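Long-range contacts in coenzyme F420-dependent N(5),N(10)-methenyltetrahydromethanopterin reductase-related protein (PDB 6HUZ), which binds the iron-guanylylpyridinol cofactor and, as a bacterial paralog of [Fe]-hydrogenase, uses tetrahydrofolate derivatives as substrates, probably in H2-dependent chemistry: residues 36-41 with 64-69; 3-7 with 75-79; 244-249 with 316-320; 161-167 with 195-199; 110-114 with 176-180. Where two conformers were deposited one is given. Residue numbers count along the deposited sequence, not the author numbering.

In the fold
Interactions 1, 2 and 5 build the Rossmann-like N-terminal domain, whose six-stranded parallel sheet runs 70-72, 45-49, 2-6, 84-87, 112-115, 141-144. Interactions 1 and 2 lie with centres about 14 Å apart and touch where F39 packs on V3 and V5; interaction 2 reaches the guanine of the FeGP cofactor through D75. Interaction 5 sits along the same sheet, its centre about 14 Å from that of interaction 2. It touches interaction 4, where I161 meets I177 and L180, and interaction 4 leads into the C-terminal helices. Interaction 3, with its centre about 46 Å from that of interaction 1, belongs to the dimer core; E197 of interaction 4 hydrogen-bonds to T316 and S317 of the second subunit.

Interaction 1: 36-41 with 64-69; sequences AVEFAK and VEDAGV
A67, V37 and V69 carry this contact between the end of helix 32-41 and the turn that closes helix 58-66. Residues 36-41 are regular helix. Helix 58-66 runs out through A67 (phi/psi -76/-10) into G68, which has positive phi (108/0) and ends the helix in a Schellman motif, with G68 N bonded to E65 O at 2.9 Å; V69 then turns extended (-72/131). The CA of V37 lies 5.8 Å from that of A67, and the CA of A40 is 5.6 Å from that of G68. A67 points its CB at the first helix, 4.0 Å from V37 CG1. V37, with chi1 t, also brings CG2 to 4.0 Å from V64 CG2. On the side facing the sheet, V69 (chi1 t) sets CG2 3.7 Å from A40 CB, 3.8 Å from A36 CB and 3.5 Å from A36 O; A36 and V69 also rest on L48 of strand 45-49. A40 CB lies 3.4 Å from A67 O. These are neighbouring helices of the Rossmann-like domain packed on one face of its sheet. Small alanines and beta-branched valines meet by van der Waals contact alone, so close fit, rather than polar pairing, holds the two helix ends together.

Interaction 2: 3-7 with 75-79; sequences VTVYG and DIEAA. With FE9 (iron-guanylyl pyridinol cofactor), chain B.
Y6 reaches across to helix 75-79, between D75 and A78/A79, with chi1 m and chi2 -85°: Y6 OH donates to D75 O at 2.9 Å, and Y6 CZ lies 4.2 Å from A78 CB. Strand 3-6 runs nearly antiparallel to the weakly bonded helix, at 156°, with axes 9.3 Å apart at closest approach. The CA atoms of T4 and A78 are 6.5 Å apart and those of Y6 and D75 7.6 Å. T4, chi1 m, points at the helix; its OG1 donates to A78 O at 2.7 Å, while CG2 touches A78 CB at 3.8 Å. D75, chi1 m, turns its carboxylate to the guanine of FE9 and accepts two hydrogen bonds, from N1A to OD2 and from N2A to OD1, both 3.0 Å. The Y6 ring edge also lies by this base, CD1 3.6 Å from FE9 N2A. G7 (110/124) follows the strand, where a CB would crowd FE9 C4' and jam against Y6 O. This is the nucleotide end of a Rossmann-like site. Strand 2-6 is bonded between strands 45-49 and 84-87, S49 of the former binds D75 OD1, and I99 and I103 of helix 95-103 pack on D75 and Y6.

Interaction 3: 244-249 with 316-320; sequences QVISSL and TSAPS
T316 (phi/psi -61/-29) opens the loop segment, its CA 4.8 Å from that of V245 on helix 232-262. Its carbonyl points into the helix surface: T316 O lies 2.6 Å from S248 OG, which also has Q244 O within reach at 2.9 Å, and V245 CA adds a CH-O contact to T316 O at 3.5 Å. The T316 side chain (chi1 p) places CG2 3.8 Å from L249 CD2 and OG1 3.7 Å from V245 CG2. At S317 (-94/2) CB touches V245 CG2 at 3.9 Å. Both T316 OG1 and S317 OG bind E197 of the second subunit, so this is part of the buried dimer core of the helical C-terminal region. A318 turns extended (-60/120), its O 3.3 Å from Q244 CD. P319 is the N-cap of helix 320-331. S320 begins that helix and donates from N to OE1 of Q244 (chi1 t, chi2 p) at 3.2 Å; the Q244 amide also pairs with Q244 of the second subunit, and S320 OG bonds A318 O of the second subunit.

Interaction 4: 161-167 with 195-199; sequences IATNELL and PAELV
P195 is the bump here, its ring lodged in the hollow formed as the chain bends from strand 161-163 through N164 to L167. E165 O presses on P195 CB at 3.2 Å, L166 CD1 reaches the same CB at 3.9 Å, and T163 OG1 closes in on P195 CA at 3.5 Å. T163 and P195 form a parallel bridge with CA atoms 4.9 Å apart, and A196 N donates to T163 O at 3.1 Å. The bend is a type II turn from N164 to L167, with E165 at -60/136 and L166 at 76/-1, overlapped at its start by an ST turn in which E165 N donates to T163 OG1 at 3.2 Å. The two-stranded parallel sheet of 158-163 and 190-195 ends here, and helix 196-203 starts from its second strand, carrying the chain from the cofactor-binding domain toward the C-terminal helices. A162 and A196 approach closely, CA to CA 4.2 Å and CB to CB 3.8 Å, since neither side chain keeps the backbones apart. One helical turn on, V199 (chi1 t) points back and fits CG2 against A162 CB at 3.9 Å. L167, with chi1 m, brings CD1 to 4.3 Å from A196 CB, beside L122 of helix 121-127. A water spans the gap beyond P195, donating to E165 O at 3.0 Å and accepting from E197 N at 2.7 Å, while L166 packs on Y253 of the second subunit.

Interaction 5: 110-114 with 176-180; sequences NAVIC and QIEKL. With EDO (1,2-ethanediol), chain F.
Helix-on-sheet packing within the Rossmann-like domain joins helix 174-186 to the inner strand 112-115. The axes of strand 112-114 and helix 176-180 cross at -51°, 9.9 Å apart at their closest, with the CA atoms of V112 and Q176 6.2 Å apart. N110, before the strand, has positive phi (67/20). Q176 (chi1 m, chi2 t) lies over V112, CG 3.9 Å from V112 CB, and its NE2 donates to N110 O at 3.0 Å and also bonds D139 O; Q176 OE1 takes T173 N. A water donates to the same N110 O at 3.1 Å and accepts from K179 NZ at 2.7 Å, which also forms a salt bridge with E83. An ethanediol, probably from the crystallisation liquor, has O2 2.8 Å from E178 O. One turn on, L180 (chi1 m, chi2 t) pushes CD2 to 3.6 Å from C114 SG and 4.1 Å from V112 CG1. Strand 112-115 is flanked by 84-87 and 141-144; L180 rests on V84 and S143, and on I161 of strand 158-163.

Interaction 1: 36-41 with 64-69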
# COMPACT_ATOMS: atom_id res chain seq x y z
N ALA A 36 -20.80 -26.05 9.38
CA ALA A 36 -22.02 -26.90 9.26
C ALA A 36 -22.55 -27.32 10.62
O ALA A 36 -23.73 -27.19 10.89
CB ALA A 36 -21.71 -28.14 8.43
N VAL A 37 -21.68 -27.85 11.48
CA VAL A 37 -22.06 -28.27 12.82
C VAL A 37 -22.69 -27.10 13.58
O VAL A 37 -23.73 -27.27 14.23
CB VAL A 37 -20.84 -28.87 13.57
CG1 VAL A 37 -21.05 -28.86 15.09
CG2 VAL A 37 -20.57 -30.31 13.08
N GLU A 38 -22.08 -25.91 13.50
CA GLU A 38 -22.62 -24.74 14.19
C GLU A 38 -23.99 -24.34 13.68
O GLU A 38 -24.85 -24.00 14.49
CB GLU A 38 -21.65 -23.54 14.07
CG GLU A 38 -20.44 -23.70 14.98
CD GLU A 38 -19.27 -22.76 14.73
OE1 GLU A 38 -18.21 -23.01 15.35
OE2 GLU A 38 -19.40 -21.80 13.93
N PHE A 39 -24.20 -24.35 12.35
CA PHE A 39 -25.50 -23.97 11.78
C PHE A 39 -26.55 -25.03 12.19
O PHE A 39 -27.70 -24.70 12.50
CB PHE A 39 -25.40 -23.83 10.23
CG PHE A 39 -24.44 -22.79 9.67
CD1 PHE A 39 -24.37 -21.52 10.22
CD2 PHE A 39 -23.63 -23.07 8.58
CE1 PHE A 39 -23.49 -20.56 9.70
CE2 PHE A 39 -22.75 -22.12 8.07
CZ PHE A 39 -22.70 -20.86 8.62
N ALA A 40 -26.14 -26.31 12.20
CA ALA A 40 -27.02 -27.41 12.59
C ALA A 40 -27.38 -27.27 14.07
O ALA A 40 -28.55 -27.47 14.44
CB ALA A 40 -26.32 -28.74 12.32
N LYS A 41 -26.41 -26.90 14.93
CA LYS A 41 -26.69 -26.73 16.37
C LYS A 41 -27.69 -25.58 16.59
O LYS A 41 -28.53 -25.68 17.48
CB LYS A 41 -25.41 -26.52 17.19
CG LYS A 41 -24.67 -27.82 17.47
CD LYS A 41 -23.26 -27.56 17.97
CE LYS A 41 -22.71 -28.74 18.75
NZ LYS A 41 -21.26 -28.95 18.50
N VAL A 64 -20.05 -35.11 13.42
CA VAL A 64 -20.70 -34.17 12.50
C VAL A 64 -22.17 -34.58 12.31
O VAL A 64 -23.05 -33.72 12.45
CB VAL A 64 -19.97 -34.08 11.14
CG1 VAL A 64 -20.85 -33.39 10.10
CG2 VAL A 64 -18.64 -33.33 11.29
N GLU A 65 -22.43 -35.87 11.99
CA GLU A 65 -23.79 -36.36 11.78
C GLU A 65 -24.65 -36.21 13.04
O GLU A 65 -25.83 -35.86 12.92
CB GLU A 65 -23.77 -37.82 11.32
CG GLU A 65 -23.32 -37.97 9.88
CD GLU A 65 -23.05 -39.40 9.44
OE1 GLU A 65 -23.00 -39.65 8.22
OE2 GLU A 65 -22.89 -40.27 10.33
N ASP A 66 -24.07 -36.45 14.23
CA ASP A 66 -24.80 -36.32 15.51
C ASP A 66 -25.37 -34.91 15.73
O ASP A 66 -26.38 -34.77 16.42
CB ASP A 66 -23.91 -36.67 16.70
CG ASP A 66 -23.63 -38.15 16.89
OD1 ASP A 66 -24.37 -38.98 16.29
OD2 ASP A 66 -22.69 -38.48 17.64
N ALA A 67 -24.71 -33.88 15.17
CA ALA A 67 -25.17 -32.50 15.31
C ALA A 67 -26.39 -32.21 14.43
O ALA A 67 -27.00 -31.17 14.58
CB ALA A 67 -24.04 -31.53 14.98
N GLY A 68 -26.72 -33.13 13.52
CA GLY A 68 -27.85 -32.97 12.60
C GLY A 68 -27.46 -32.69 11.16
O GLY A 68 -28.34 -32.54 10.31
N VAL A 69 -26.13 -32.62 10.86
CA VAL A 69 -25.64 -32.35 9.51
C VAL A 69 -25.85 -33.55 8.60
O VAL A 69 -25.47 -34.67 8.95
CB VAL A 69 -24.14 -31.96 9.51
CG1 VAL A 69 -23.60 -31.83 8.08
CG2 VAL A 69 -23.91 -30.65 10.26

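Interaction 2: 3-7 with 75-79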
# COMPACT_ATOMS: atom_id res chain seq x y z
N VAL A 3 -29.40 -24.72 4.49
CA VAL A 3 -28.03 -24.27 4.13
C VAL A 3 -27.21 -25.47 3.67
O VAL A 3 -27.24 -26.51 4.33
CB VAL A 3 -27.32 -23.66 5.36
CG1 VAL A 3 -25.98 -23.04 5.00
CG2 VAL A 3 -28.21 -22.67 6.10
N THR A 4 -26.46 -25.32 2.59
CA THR A 4 -25.57 -26.36 2.10
C THR A 4 -24.16 -25.77 2.15
O THR A 4 -23.90 -24.70 1.58
CB THR A 4 -25.88 -26.81 0.67
OG1 THR A 4 -27.18 -27.39 0.64
CG2 THR A 4 -24.86 -27.84 0.16
N VAL A 5 -23.25 -26.47 2.82
CA VAL A 5 -21.85 -26.07 2.92
C VAL A 5 -21.18 -27.00 1.96
O VAL A 5 -21.39 -28.21 2.02
CB VAL A 5 -21.29 -26.21 4.35
CG1 VAL A 5 -19.77 -26.02 4.35
CG2 VAL A 5 -21.97 -25.20 5.29
N TYR A 6 -20.39 -26.45 1.06
CA TYR A 6 -19.67 -27.25 0.07
C TYR A 6 -18.23 -27.33 0.50
O TYR A 6 -17.58 -26.31 0.52
CB TYR A 6 -19.81 -26.60 -1.31
CG TYR A 6 -21.16 -26.88 -1.93
CD1 TYR A 6 -21.39 -28.05 -2.64
CD2 TYR A 6 -22.21 -25.99 -1.80
CE1 TYR A 6 -22.64 -28.34 -3.18
CE2 TYR A 6 -23.47 -26.26 -2.33
CZ TYR A 6 -23.67 -27.42 -3.06
OH TYR A 6 -24.91 -27.70 -3.59
N GLY A 7 -17.75 -28.52 0.87
CA GLY A 7 -16.37 -28.72 1.31
C GLY A 7 -16.25 -29.02 2.79
O GLY A 7 -16.72 -28.26 3.62
N ASP A 75 -23.14 -32.95 -5.20
CA ASP A 75 -23.24 -31.49 -5.16
C ASP A 75 -24.54 -31.00 -5.77
O ASP A 75 -25.14 -30.06 -5.25
CB ASP A 75 -22.08 -30.85 -5.93
CG ASP A 75 -20.71 -30.93 -5.28
OD1 ASP A 75 -20.63 -31.34 -4.10
OD2 ASP A 75 -19.71 -30.59 -5.96
N ILE A 76 -24.99 -31.63 -6.86
CA ILE A 76 -26.24 -31.24 -7.51
C ILE A 76 -27.43 -31.53 -6.59
O ILE A 76 -28.31 -30.69 -6.44
CB ILE A 76 -26.40 -31.92 -8.89
CG1 ILE A 76 -25.46 -31.26 -9.93
CG2 ILE A 76 -27.87 -31.84 -9.35
CD1 ILE A 76 -25.52 -31.88 -11.32
N GLU A 77 -27.47 -32.71 -6.00
CA GLU A 77 -28.59 -33.03 -5.12
C GLU A 77 -28.57 -32.15 -3.89
O GLU A 77 -29.63 -31.76 -3.40
CB GLU A 77 -28.61 -34.52 -4.76
CG GLU A 77 -29.32 -35.38 -5.79
CD GLU A 77 -30.79 -35.06 -5.97
OE1 GLU A 77 -31.53 -35.06 -4.96
OE2 GLU A 77 -31.20 -34.80 -7.12
N ALA A 78 -27.37 -31.82 -3.40
CA ALA A 78 -27.20 -30.98 -2.23
C ALA A 78 -27.72 -29.55 -2.46
O ALA A 78 -28.05 -28.87 -1.50
CB ALA A 78 -25.73 -30.92 -1.84
N ALA A 79 -27.79 -29.11 -3.72
CA ALA A 79 -28.25 -27.75 -4.06
C ALA A 79 -29.77 -27.60 -4.10
O ALA A 79 -30.28 -26.51 -3.83
CB ALA A 79 -27.68 -27.34 -5.40
O2 FE9 B . -7.44 -22.28 4.82
FE FE9 B . -9.79 -20.08 5.04
C1F FE9 B . -10.17 -21.03 6.57
O1F FE9 B . -10.41 -21.61 7.51
C2F FE9 B . -10.16 -18.54 5.96
O2F FE9 B . -10.42 -17.59 6.53
C8 FE9 B . -11.56 -20.18 4.32
O18 FE9 B . -12.45 -19.42 4.66
C7 FE9 B . -11.84 -21.24 3.27
C6 FE9 B . -10.63 -22.14 3.27
N1 FE9 B . -9.54 -21.76 4.07
C5 FE9 B . -10.63 -23.37 2.46
C5M FE9 B . -11.81 -23.70 1.60
C4 FE9 B . -9.43 -24.22 2.50
C3 FE9 B . -8.27 -23.81 3.35
C3M FE9 B . -7.02 -24.64 3.46
C2 FE9 B . -8.38 -22.54 4.15
O3P FE9 B . -9.42 -25.31 1.69
P1 FE9 B . -9.68 -26.82 2.21
O1P FE9 B . -9.45 -26.89 3.64
O2P FE9 B . -8.56 -27.75 1.51
O5' FE9 B . -11.18 -27.17 1.80
C5' FE9 B . -11.58 -27.39 0.46
C4' FE9 B . -12.58 -28.54 0.49
O4' FE9 B . -13.16 -28.71 -0.79
C1' FE9 B . -13.42 -30.10 -0.97
C2' FE9 B . -12.21 -30.77 -0.35
O2' FE9 B . -12.41 -32.15 -0.01
C3' FE9 B . -11.94 -29.88 0.86
O3' FE9 B . -12.54 -30.38 2.05
N9A FE9 B . -13.67 -30.38 -2.40
C4A FE9 B . -14.88 -30.34 -2.90
N3A FE9 B . -16.10 -30.14 -2.35
C2A FE9 B . -17.19 -30.23 -3.14
N2A FE9 B . -18.39 -29.98 -2.56
N1A FE9 B . -17.14 -30.51 -4.45
C6A FE9 B . -15.99 -30.79 -5.09
O6A FE9 B . -15.96 -31.03 -6.31
C5A FE9 B . -14.75 -30.69 -4.32
N7A FE9 B . -13.44 -30.85 -4.56
C8A FE9 B . -12.79 -30.66 -3.38
O HOH W 1 -7.58 -19.69 5.05

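Interaction 3: 244-249 with 316-320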
# COMPACT_ATOMS: atom_id res chain seq x y z
N GLN A 244 0.76 2.92 -2.83
CA GLN A 244 0.58 2.67 -4.27
C GLN A 244 1.93 2.21 -4.83
O GLN A 244 1.98 1.27 -5.60
CB GLN A 244 0.17 3.97 -4.99
CG GLN A 244 -0.14 3.84 -6.48
CD GLN A 244 -1.22 2.83 -6.78
OE1 GLN A 244 -2.42 3.12 -6.72
NE2 GLN A 244 -0.81 1.63 -7.11
N VAL A 245 3.02 2.90 -4.46
CA VAL A 245 4.35 2.53 -4.96
C VAL A 245 4.73 1.10 -4.60
O VAL A 245 5.18 0.34 -5.47
CB VAL A 245 5.41 3.55 -4.51
CG1 VAL A 245 6.83 3.01 -4.69
CG2 VAL A 245 5.24 4.86 -5.28
N ILE A 246 4.59 0.72 -3.32
CA ILE A 246 4.94 -0.64 -2.91
C ILE A 246 4.08 -1.62 -3.67
O ILE A 246 4.60 -2.57 -4.21
CB ILE A 246 4.81 -0.87 -1.38
CG1 ILE A 246 5.87 0.00 -0.62
CG2 ILE A 246 4.99 -2.38 -1.05
CD1 ILE A 246 5.58 0.10 0.86
N SER A 247 2.76 -1.41 -3.70
CA SER A 247 1.83 -2.32 -4.41
C SER A 247 2.24 -2.47 -5.91
O SER A 247 2.30 -3.59 -6.42
CB SER A 247 0.40 -1.76 -4.36
OG SER A 247 -0.47 -2.73 -4.89
N SER A 248 2.53 -1.34 -6.60
CA SER A 248 2.91 -1.36 -8.02
C SER A 248 4.19 -2.17 -8.25
O SER A 248 4.30 -2.93 -9.23
CB SER A 248 3.15 0.07 -8.56
OG SER A 248 1.93 0.80 -8.48
N LEU A 249 5.16 -2.01 -7.33
CA LEU A 249 6.45 -2.71 -7.43
C LEU A 249 6.30 -4.22 -7.28
O LEU A 249 6.90 -4.98 -8.06
CB LEU A 249 7.45 -2.13 -6.42
CG LEU A 249 8.00 -0.76 -6.79
CD1 LEU A 249 8.69 -0.10 -5.57
CD2 LEU A 249 8.93 -0.84 -8.00
N THR A 316 5.04 3.71 -11.03
CA THR A 316 4.66 3.06 -9.77
C THR A 316 3.69 3.84 -8.89
O THR A 316 2.95 3.21 -8.15
CB THR A 316 5.91 2.72 -8.96
OG1 THR A 316 6.56 3.92 -8.60
CG2 THR A 316 6.88 1.84 -9.73
N SER A 317 3.68 5.15 -8.95
CA SER A 317 2.82 6.01 -8.12
C SER A 317 1.51 6.39 -8.78
O SER A 317 0.72 7.16 -8.19
CB SER A 317 3.59 7.31 -7.77
OG SER A 317 3.76 8.18 -8.89
N ALA A 318 1.24 5.92 -9.99
CA ALA A 318 -0.02 6.31 -10.62
C ALA A 318 -1.23 5.86 -9.75
O ALA A 318 -1.37 4.67 -9.46
CB ALA A 318 -0.10 5.72 -12.03
N PRO A 319 -2.07 6.81 -9.30
CA PRO A 319 -3.21 6.44 -8.44
C PRO A 319 -4.31 5.66 -9.14
O PRO A 319 -5.03 6.19 -9.98
CB PRO A 319 -3.71 7.80 -7.91
CG PRO A 319 -2.68 8.79 -8.29
CD PRO A 319 -2.03 8.26 -9.53
N SER A 320 -4.44 4.38 -8.79
CA SER A 320 -5.46 3.52 -9.39
C SER A 320 -6.84 4.15 -9.55
O SER A 320 -7.36 4.15 -10.65
CB SER A 320 -5.60 2.21 -8.62
OG SER A 320 -4.57 1.31 -9.00

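Interaction 4: 161-167 with 195-199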
# COMPACT_ATOMS: atom_id res chain seq x y z
N ILE A 161 -19.33 -10.49 5.53
CA ILE A 161 -20.43 -10.62 4.57
C ILE A 161 -20.39 -9.50 3.55
O ILE A 161 -20.51 -8.31 3.89
CB ILE A 161 -21.81 -10.69 5.31
CG1 ILE A 161 -21.86 -11.91 6.24
CG2 ILE A 161 -23.00 -10.73 4.32
CD1 ILE A 161 -22.92 -11.76 7.34
N ALA A 162 -20.21 -9.88 2.30
CA ALA A 162 -20.09 -8.90 1.21
C ALA A 162 -21.38 -8.16 0.90
O ALA A 162 -22.42 -8.78 0.75
CB ALA A 162 -19.59 -9.59 -0.05
N THR A 163 -21.31 -6.83 0.78
CA THR A 163 -22.46 -6.00 0.45
C THR A 163 -22.24 -5.39 -0.96
O THR A 163 -21.19 -5.59 -1.57
CB THR A 163 -22.63 -4.86 1.47
OG1 THR A 163 -21.59 -3.90 1.26
CG2 THR A 163 -22.63 -5.36 2.91
N ASN A 164 -23.24 -4.62 -1.45
CA ASN A 164 -23.17 -3.96 -2.75
C ASN A 164 -22.42 -2.63 -2.67
O ASN A 164 -22.28 -1.95 -3.69
CB ASN A 164 -24.58 -3.69 -3.27
CG ASN A 164 -25.41 -4.94 -3.45
OD1 ASN A 164 -25.00 -5.88 -4.13
ND2 ASN A 164 -26.60 -4.99 -2.85
N GLU A 165 -21.94 -2.23 -1.49
CA GLU A 165 -21.24 -0.97 -1.36
C GLU A 165 -19.99 -0.92 -2.24
O GLU A 165 -19.24 -1.90 -2.32
CB GLU A 165 -20.93 -0.68 0.12
CG GLU A 165 -20.34 0.70 0.33
CD GLU A 165 -20.38 1.13 1.79
OE1 GLU A 165 -20.07 0.29 2.66
OE2 GLU A 165 -20.70 2.31 2.05
N LEU A 166 -19.81 0.23 -2.93
CA LEU A 166 -18.72 0.54 -3.86
C LEU A 166 -18.90 -0.15 -5.22
O LEU A 166 -18.07 0.08 -6.10
CB LEU A 166 -17.33 0.22 -3.29
CG LEU A 166 -17.04 0.85 -1.94
CD1 LEU A 166 -15.61 0.62 -1.54
CD2 LEU A 166 -17.33 2.32 -1.95
N LEU A 167 -19.99 -0.96 -5.43
CA LEU A 167 -20.19 -1.63 -6.72
C LEU A 167 -21.06 -0.78 -7.64
O LEU A 167 -21.90 -0.01 -7.17
CB LEU A 167 -20.89 -3.00 -6.56
CG LEU A 167 -20.22 -4.03 -5.66
CD1 LEU A 167 -21.00 -5.38 -5.70
CD2 LEU A 167 -18.74 -4.20 -6.03
N PRO A 195 -17.98 -3.77 2.01
CA PRO A 195 -18.12 -3.68 0.56
C PRO A 195 -17.49 -4.98 0.01
O PRO A 195 -16.44 -5.45 0.50
CB PRO A 195 -17.29 -2.44 0.18
CG PRO A 195 -17.17 -1.66 1.43
CD PRO A 195 -17.20 -2.65 2.56
N ALA A 196 -18.12 -5.57 -0.98
CA ALA A 196 -17.64 -6.84 -1.54
C ALA A 196 -16.13 -6.89 -1.89
O ALA A 196 -15.47 -7.90 -1.62
CB ALA A 196 -18.48 -7.20 -2.75
N GLU A 197 -15.59 -5.83 -2.46
CA GLU A 197 -14.18 -5.85 -2.83
C GLU A 197 -13.22 -5.89 -1.63
O GLU A 197 -12.08 -6.33 -1.79
CB GLU A 197 -13.88 -4.65 -3.72
CG GLU A 197 -12.59 -4.77 -4.51
CD GLU A 197 -12.31 -3.55 -5.35
OE1 GLU A 197 -12.85 -2.46 -5.04
OE2 GLU A 197 -11.53 -3.68 -6.32
N LEU A 198 -13.67 -5.46 -0.47
CA LEU A 198 -12.83 -5.40 0.73
C LEU A 198 -12.84 -6.65 1.57
O LEU A 198 -12.00 -6.77 2.47
CB LEU A 198 -13.26 -4.19 1.59
CG LEU A 198 -13.24 -2.82 0.86
CD1 LEU A 198 -13.44 -1.66 1.82
CD2 LEU A 198 -11.96 -2.61 0.10
N VAL A 199 -13.79 -7.59 1.33
CA VAL A 199 -13.84 -8.83 2.11
C VAL A 199 -12.49 -9.56 2.00
O VAL A 199 -11.92 -9.95 3.02
CB VAL A 199 -15.05 -9.71 1.71
CG1 VAL A 199 -14.95 -11.12 2.32
CG2 VAL A 199 -16.37 -9.03 2.14
O HOH W 2 -16.87 -3.56 -3.21

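Interaction 5: 110-114 with 176-180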
# COMPACT_ATOMS: atom_id res chain seq x y z
N ASN A 110 -34.32 -17.31 -5.50
CA ASN A 110 -33.74 -16.29 -4.61
C ASN A 110 -32.63 -16.83 -3.70
O ASN A 110 -32.32 -16.20 -2.70
CB ASN A 110 -34.82 -15.58 -3.80
CG ASN A 110 -35.92 -14.99 -4.67
OD1 ASN A 110 -35.67 -14.26 -5.63
ND2 ASN A 110 -37.16 -15.30 -4.35
N ALA A 111 -32.02 -17.97 -4.04
CA ALA A 111 -30.92 -18.51 -3.23
C ALA A 111 -29.71 -17.56 -3.33
O ALA A 111 -29.63 -16.79 -4.29
CB ALA A 111 -30.50 -19.87 -3.76
N VAL A 112 -28.77 -17.62 -2.37
CA VAL A 112 -27.56 -16.78 -2.41
C VAL A 112 -26.35 -17.73 -2.37
O VAL A 112 -26.34 -18.67 -1.58
CB VAL A 112 -27.51 -15.68 -1.29
CG1 VAL A 112 -27.75 -16.26 0.10
CG2 VAL A 112 -26.20 -14.85 -1.34
N ILE A 113 -25.36 -17.50 -3.25
CA ILE A 113 -24.13 -18.29 -3.32
C ILE A 113 -23.08 -17.47 -2.56
O ILE A 113 -22.93 -16.28 -2.85
CB ILE A 113 -23.72 -18.52 -4.81
CG1 ILE A 113 -24.63 -19.57 -5.46
CG2 ILE A 113 -22.24 -18.91 -4.92
CD1 ILE A 113 -24.51 -19.66 -6.99
N CYS A 114 -22.35 -18.08 -1.61
CA CYS A 114 -21.34 -17.40 -0.81
C CYS A 114 -19.99 -18.00 -1.00
O CYS A 114 -19.87 -19.22 -0.94
CB CYS A 114 -21.70 -17.42 0.67
SG CYS A 114 -23.28 -16.66 1.07
N GLN A 176 -31.34 -11.41 1.06
CA GLN A 176 -30.27 -12.39 1.07
C GLN A 176 -29.25 -12.03 2.14
O GLN A 176 -28.85 -12.90 2.91
CB GLN A 176 -29.64 -12.50 -0.33
CG GLN A 176 -30.58 -13.23 -1.31
CD GLN A 176 -30.29 -12.92 -2.77
OE1 GLN A 176 -29.59 -11.95 -3.11
NE2 GLN A 176 -30.84 -13.75 -3.67
N ILE A 177 -28.84 -10.76 2.22
CA ILE A 177 -27.88 -10.31 3.23
C ILE A 177 -28.45 -10.62 4.65
O ILE A 177 -27.72 -11.09 5.51
CB ILE A 177 -27.57 -8.79 3.08
CG1 ILE A 177 -26.80 -8.47 1.78
CG2 ILE A 177 -26.79 -8.27 4.29
CD1 ILE A 177 -25.35 -8.97 1.77
N GLU A 178 -29.75 -10.36 4.88
CA GLU A 178 -30.37 -10.63 6.19
C GLU A 178 -30.23 -12.11 6.55
O GLU A 178 -29.98 -12.44 7.70
CB GLU A 178 -31.85 -10.23 6.21
CG GLU A 178 -32.08 -8.72 6.27
CD GLU A 178 -31.33 -7.96 7.34
OE1 GLU A 178 -31.38 -8.37 8.52
OE2 GLU A 178 -30.67 -6.95 7.00
N LYS A 179 -30.38 -13.01 5.57
CA LYS A 179 -30.25 -14.44 5.84
C LYS A 179 -28.83 -14.76 6.32
O LYS A 179 -28.68 -15.51 7.27
CB LYS A 179 -30.57 -15.28 4.59
CG LYS A 179 -32.05 -15.33 4.25
CD LYS A 179 -32.32 -16.37 3.20
CE LYS A 179 -33.63 -16.13 2.49
NZ LYS A 179 -33.97 -17.26 1.58
N LEU A 180 -27.81 -14.15 5.68
CA LEU A 180 -26.41 -14.38 6.05
C LEU A 180 -26.15 -13.84 7.43
O LEU A 180 -25.56 -14.53 8.26
CB LEU A 180 -25.48 -13.74 5.00
CG LEU A 180 -25.69 -14.28 3.58
CD1 LEU A 180 -24.65 -13.72 2.64
CD2 LEU A 180 -25.67 -15.80 3.56
C1 EDO F . -30.42 -11.43 11.85
O1 EDO F . -29.19 -11.35 12.57
C2 EDO F . -30.20 -10.93 10.41
O2 EDO F . -31.38 -11.02 9.61
O HOH W 3 -31.69 -16.99 0.22